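Local coordinates for phosphoserine phosphatase (Thermococcus onnurineus, PDB 4AP9), which probably hydrolyses L-phosphoserine to L-serine and phosphate with the help of magnesium, the last step of serine biosynthesis, at residues R139-L145 against K164-A169; K9-D15 against G95-I101. All coordinates share one frame; numbering follows the deposited sequence.

Contact 2 lies in the core of the haloacid dehalogenase-type sheet, where all its touching residues are buried; contact 1 is a helix pair packed against the same two strands, mostly buried but with R168 exposed. Their chemistry differs accordingly. Contact 2 is held by regular backbone hydrogen bonds between parallel strands with aliphatic side chains on both faces, whereas contact 1 rests on a capped helix start, a salt bridge and close backbone approach at a glycine. The two meet directly: M165 CE packs on V13 and I101, F144 packs on I101, and a salt bridge near the bound sulfonate joins them.

Contact 1 (R139-L145 against K164-A169); sequences RDKGEFL and KMFERA. With 1PS (3-pyridinium-1-ylpropane-1-sulfonate), chain F.
D140 and K164 meet at the N-terminal end of helix 141-145, beside the pocket that holds 3-pyridinium-1-ylpropane-1-sulfonate. As N-cap, D140 accepts E143 N on OD1 (2.8 Å), and its OD2 takes K164 NZ in a salt bridge of 2.8 Å, on the syn side but 30° out of the carboxylate plane. The extended K164 chain comes in nearly perpendicular to the D140 side chain, and its NZ lies near R139 NH1, a like-charged donor it does not bond; R139 NE bonds D170 O of a second subunit. E143 OE2 stays beyond salt-bridge distance of K164 NZ, while E143 OE1 pairs with K146 NZ. Replacing D140 by alanine removes both carboxylate oxygens and would probably leave E143 N without its capping acceptor and K164 NZ beside R139 without its salt-bridge partner. In the haloacid dehalogenase fold a lysine at this helix start is characteristic of motif III, consistent with K141: its NZ pairs with D15 OD2 and its N donates almost straight to sulfonate O3 (3.0 Å, 176°). Farther along, the helices run 25° from parallel, axes 7.6 Å apart, a closeness permitted by G142, whose CA lies 3.8 Å from M165 CA; a side chain there would collide with K164 CG. M165 CG, anti to its own N, reaches K141 CB. At the far end L145 CD2 rests on R168 CB (3.4 Å), the side chains antiparallel, and one water links L145 O to R168 NH1.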
# COMPACT_ATOMS: atom_id res chain seq x y z
N ARG A 139 -0.72 18.01 -12.54
CA ARG A 139 -1.31 17.26 -13.65
C ARG A 139 -2.75 17.69 -13.85
O ARG A 139 -3.19 17.97 -14.97
CB ARG A 139 -1.26 15.77 -13.36
CG ARG A 139 -1.80 14.88 -14.48
CD ARG A 139 -1.80 13.43 -14.00
NE ARG A 139 -2.13 12.50 -15.07
CZ ARG A 139 -2.93 11.45 -14.92
NH1 ARG A 139 -3.51 11.22 -13.74
NH2 ARG A 139 -3.17 10.65 -15.95
N ASP A 140 -3.48 17.71 -12.75
CA ASP A 140 -4.88 18.14 -12.69
C ASP A 140 -5.23 18.36 -11.21
O ASP A 140 -4.42 18.04 -10.33
CB ASP A 140 -5.83 17.11 -13.32
CG ASP A 140 -5.72 15.73 -12.68
OD1 ASP A 140 -6.04 15.57 -11.48
OD2 ASP A 140 -5.35 14.76 -13.38
N LYS A 141 -6.41 18.91 -10.93
CA LYS A 141 -6.73 19.28 -9.55
C LYS A 141 -6.86 18.10 -8.60
O LYS A 141 -6.49 18.21 -7.43
CB LYS A 141 -7.98 20.17 -9.50
CG LYS A 141 -7.72 21.54 -10.12
CD LYS A 141 -9.00 22.22 -10.58
CE LYS A 141 -8.68 23.53 -11.31
NZ LYS A 141 -9.91 24.21 -11.85
N GLY A 142 -7.35 16.97 -9.09
CA GLY A 142 -7.36 15.77 -8.28
C GLY A 142 -5.96 15.34 -7.90
O GLY A 142 -5.70 14.99 -6.73
N GLU A 143 -5.04 15.36 -8.87
CA GLU A 143 -3.67 14.95 -8.58
C GLU A 143 -3.07 15.88 -7.56
O GLU A 143 -2.36 15.45 -6.64
CB GLU A 143 -2.80 14.95 -9.85
CG GLU A 143 -3.00 13.76 -10.74
CD GLU A 143 -2.83 12.45 -9.99
OE1 GLU A 143 -1.72 12.16 -9.50
OE2 GLU A 143 -3.83 11.71 -9.91
N PHE A 144 -3.36 17.17 -7.70
CA PHE A 144 -2.82 18.15 -6.76
C PHE A 144 -3.26 17.86 -5.32
O PHE A 144 -2.48 18.02 -4.39
CB PHE A 144 -3.22 19.58 -7.13
CG PHE A 144 -2.73 20.60 -6.15
CD1 PHE A 144 -1.38 20.90 -6.08
CD2 PHE A 144 -3.61 21.24 -5.30
CE1 PHE A 144 -0.92 21.83 -5.15
CE2 PHE A 144 -3.15 22.18 -4.38
CZ PHE A 144 -1.80 22.46 -4.32
N LEU A 145 -4.51 17.46 -5.15
CA LEU A 145 -5.04 17.16 -3.81
C LEU A 145 -4.30 16.05 -3.06
O LEU A 145 -4.39 15.97 -1.84
CB LEU A 145 -6.54 16.85 -3.87
CG LEU A 145 -7.50 17.97 -3.45
CD1 LEU A 145 -7.31 19.21 -4.29
CD2 LEU A 145 -8.96 17.50 -3.51
N LYS A 164 -12.77 14.26 -10.76
CA LYS A 164 -11.44 13.86 -10.30
C LYS A 164 -11.07 14.62 -9.02
O LYS A 164 -10.57 14.04 -8.06
CB LYS A 164 -10.40 14.12 -11.39
CG LYS A 164 -9.05 13.44 -11.15
CD LYS A 164 -8.23 13.35 -12.44
CE LYS A 164 -7.03 12.42 -12.27
NZ LYS A 164 -6.31 12.12 -13.57
N MSE A 165 -11.34 15.91 -9.01
CA MSE A 165 -11.03 16.72 -7.83
C MSE A 165 -11.91 16.34 -6.65
O MSE A 165 -11.42 16.13 -5.54
CB MSE A 165 -11.18 18.20 -8.14
CG MSE A 165 -10.70 19.06 -7.01
SE MSE A 165 -11.19 20.94 -7.19
CE MSE A 165 -10.57 21.55 -5.51
N PHE A 166 -13.20 16.21 -6.89
CA PHE A 166 -14.13 15.94 -5.80
C PHE A 166 -14.00 14.52 -5.24
O PHE A 166 -14.28 14.28 -4.07
CB PHE A 166 -15.57 16.23 -6.22
CG PHE A 166 -15.90 17.68 -6.25
CD1 PHE A 166 -15.98 18.41 -5.07
CD2 PHE A 166 -16.15 18.32 -7.46
CE1 PHE A 166 -16.29 19.76 -5.09
CE2 PHE A 166 -16.47 19.67 -7.48
CZ PHE A 166 -16.54 20.39 -6.29
N GLU A 167 -13.57 13.58 -6.08
CA GLU A 167 -13.33 12.22 -5.62
C GLU A 167 -12.30 12.19 -4.49
O GLU A 167 -12.33 11.32 -3.62
CB GLU A 167 -12.86 11.32 -6.77
CG GLU A 167 -13.93 10.37 -7.33
CD GLU A 167 -13.38 9.47 -8.44
OE1 GLU A 167 -12.40 9.86 -9.11
OE2 GLU A 167 -13.94 8.37 -8.64
N ARG A 168 -11.39 13.16 -4.53
CA ARG A 168 -10.32 13.27 -3.55
C ARG A 168 -10.81 13.84 -2.23
O ARG A 168 -10.20 13.62 -1.19
CB ARG A 168 -9.18 14.14 -4.11
CG ARG A 168 -8.24 13.42 -5.04
CD ARG A 168 -7.19 12.76 -4.18
NE ARG A 168 -6.56 11.61 -4.80
CZ ARG A 168 -5.81 10.76 -4.11
NH1 ARG A 168 -5.63 10.95 -2.80
NH2 ARG A 168 -5.25 9.72 -4.72
N ALA A 169 -11.93 14.56 -2.27
CA ALA A 169 -12.42 15.29 -1.11
C ALA A 169 -13.28 14.41 -0.19
O ALA A 169 -14.03 13.56 -0.67
CB ALA A 169 -13.22 16.51 -1.56
N1 1PS F . -11.91 19.67 -16.38
C1 1PS F . -12.16 18.82 -17.38
C2 1PS F . -13.39 18.81 -18.01
C3 1PS F . -12.84 20.54 -15.96
C4 1PS F . -14.10 20.58 -16.54
C5 1PS F . -14.39 19.70 -17.59
C6 1PS F . -10.59 19.66 -15.78
C7 1PS F . -10.55 20.54 -14.58
C8 1PS F . -9.34 21.44 -14.61
S1 1PS F . -7.93 20.54 -14.04
O1 1PS F . -6.97 21.49 -13.46
O2 1PS F . -7.26 19.90 -15.17
O3 1PS F . -8.39 19.52 -13.14
O HOH W 1 -5.89 13.61 -1.10

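Contact 2 (K9-D15 against G95-I101); sequences KKVAVID and GFKVVLI
Backbone hydrogen bonds join K9-D15 to G95-I101 as adjacent parallel strands, with A12 and I14 using both N and O. A12 N donates to K97 O (2.7 Å), and A12 O receives V99 N; I14 N then bonds V99 O (2.8 Å), and I14 O receives I101 N with the donor tilted 25° from the carbonyl plane. K97 N to K10 O adds another bond at the start. Apolar contacts alternate between faces. On one, V11 CG1 touches V99 CG2 (3.7 Å) and V13 CG1 touches I101 CD1 (3.5 Å); on the other, I14 CD1 lies alongside L100 CD2 (3.8 Å) and A12 CB meets the F96 ring obliquely. Aromatic interactions mark the strand entrance: the aliphatic chain of K10 lies over one face of F96, with CE in CH-pi contact near the rim, and NZ makes a cation-pi interaction 4.7 Å from the ring centroid. A bend at its last torsion (chi4 -57°) turns NZ toward G95 O, a weak bond of 3.0 Å. G95 itself has positive phi and closes a Schellman motif after helix 82-93. Strand 11-15 also hydrogen-bonds strand 153-157 through V11, V13 and D15, which makes it central to the Rossmann-like sheet; L87 and L91 of helix 82-93 pack on the face of A12 and I14, and helix 141-145 lies against the face of V13, V99 and I101.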
# COMPACT_ATOMS: atom_id res chain seq x y z
N LYS A 9 -4.35 20.47 10.66
CA LYS A 9 -5.73 20.87 10.42
C LYS A 9 -6.34 20.28 9.15
O LYS A 9 -5.65 20.07 8.16
CB LYS A 9 -5.84 22.39 10.35
CG LYS A 9 -5.47 23.09 11.66
CD LYS A 9 -5.95 24.53 11.67
CE LYS A 9 -4.84 25.46 12.12
NZ LYS A 9 -5.37 26.67 12.81
N LYS A 10 -7.65 20.03 9.20
CA LYS A 10 -8.40 19.69 7.99
C LYS A 10 -8.22 20.79 6.96
O LYS A 10 -8.08 21.96 7.30
CB LYS A 10 -9.90 19.48 8.30
CG LYS A 10 -10.58 20.63 9.04
CD LYS A 10 -11.86 20.15 9.73
CE LYS A 10 -12.47 21.23 10.59
NZ LYS A 10 -11.49 21.70 11.60
N VAL A 11 -8.22 20.40 5.69
CA VAL A 11 -7.89 21.30 4.61
C VAL A 11 -9.14 21.69 3.85
O VAL A 11 -9.95 20.85 3.49
CB VAL A 11 -6.86 20.67 3.67
CG1 VAL A 11 -6.59 21.57 2.48
CG2 VAL A 11 -5.59 20.37 4.45
N ALA A 12 -9.32 23.00 3.68
CA ALA A 12 -10.39 23.54 2.86
C ALA A 12 -9.75 23.98 1.54
O ALA A 12 -9.00 24.96 1.52
CB ALA A 12 -11.04 24.72 3.55
N VAL A 13 -10.02 23.24 0.47
CA VAL A 13 -9.49 23.59 -0.86
C VAL A 13 -10.58 24.33 -1.62
O VAL A 13 -11.71 23.83 -1.74
CB VAL A 13 -9.08 22.34 -1.66
CG1 VAL A 13 -8.54 22.71 -3.05
CG2 VAL A 13 -8.03 21.53 -0.90
N ILE A 14 -10.24 25.51 -2.13
CA ILE A 14 -11.14 26.26 -2.98
C ILE A 14 -10.59 26.41 -4.39
O ILE A 14 -9.51 26.98 -4.58
CB ILE A 14 -11.43 27.68 -2.42
CG1 ILE A 14 -11.96 27.60 -0.98
CG2 ILE A 14 -12.41 28.43 -3.33
CD1 ILE A 14 -11.95 28.92 -0.28
N ASP A 15 -11.32 25.88 -5.38
CA ASP A 15 -11.02 26.15 -6.78
C ASP A 15 -11.55 27.54 -7.08
O ASP A 15 -12.75 27.76 -7.03
CB ASP A 15 -11.68 25.10 -7.67
CG ASP A 15 -11.22 25.17 -9.11
OD1 ASP A 15 -10.10 25.65 -9.35
OD2 ASP A 15 -11.98 24.73 -10.01
N GLY A 95 -11.69 26.29 11.77
CA GLY A 95 -10.61 25.36 12.03
C GLY A 95 -9.99 24.70 10.81
O GLY A 95 -9.37 23.65 10.92
N PHE A 96 -10.16 25.31 9.64
CA PHE A 96 -9.58 24.79 8.41
C PHE A 96 -8.28 25.50 8.09
O PHE A 96 -8.13 26.69 8.39
CB PHE A 96 -10.55 24.98 7.24
CG PHE A 96 -11.77 24.11 7.31
CD1 PHE A 96 -12.88 24.51 8.03
CD2 PHE A 96 -11.80 22.89 6.65
CE1 PHE A 96 -14.00 23.71 8.10
CE2 PHE A 96 -12.92 22.09 6.72
CZ PHE A 96 -14.03 22.50 7.44
N LYS A 97 -7.36 24.78 7.47
CA LYS A 97 -6.29 25.42 6.71
C LYS A 97 -6.85 25.62 5.29
O LYS A 97 -7.45 24.71 4.73
CB LYS A 97 -5.07 24.52 6.67
CG LYS A 97 -4.01 24.97 5.70
CD LYS A 97 -2.77 24.13 5.89
CE LYS A 97 -2.52 23.25 4.71
NZ LYS A 97 -1.08 22.84 4.69
N VAL A 98 -6.67 26.81 4.73
CA VAL A 98 -7.28 27.17 3.44
C VAL A 98 -6.29 27.14 2.27
O VAL A 98 -5.26 27.83 2.31
CB VAL A 98 -7.92 28.57 3.52
CG1 VAL A 98 -8.57 28.95 2.19
CG2 VAL A 98 -8.93 28.61 4.65
N VAL A 99 -6.61 26.36 1.24
CA VAL A 99 -5.74 26.22 0.08
C VAL A 99 -6.51 26.67 -1.13
O VAL A 99 -7.59 26.14 -1.43
CB VAL A 99 -5.25 24.76 -0.12
CG1 VAL A 99 -4.36 24.68 -1.33
CG2 VAL A 99 -4.49 24.28 1.12
N LEU A 100 -5.97 27.67 -1.83
CA LEU A 100 -6.64 28.19 -3.01
C LEU A 100 -5.93 27.63 -4.23
O LEU A 100 -4.71 27.67 -4.31
CB LEU A 100 -6.57 29.72 -3.03
CG LEU A 100 -7.13 30.49 -1.83
CD1 LEU A 100 -7.23 31.96 -2.16
CD2 LEU A 100 -8.49 29.97 -1.40
N ILE A 101 -6.69 27.08 -5.18
CA ILE A 101 -6.07 26.52 -6.36
C ILE A 101 -6.75 27.01 -7.62
O ILE A 101 -7.90 27.46 -7.58
CB ILE A 101 -6.09 24.96 -6.34
CG1 ILE A 101 -7.51 24.40 -6.39
CG2 ILE A 101 -5.41 24.43 -5.09
CD1 ILE A 101 -7.54 22.88 -6.44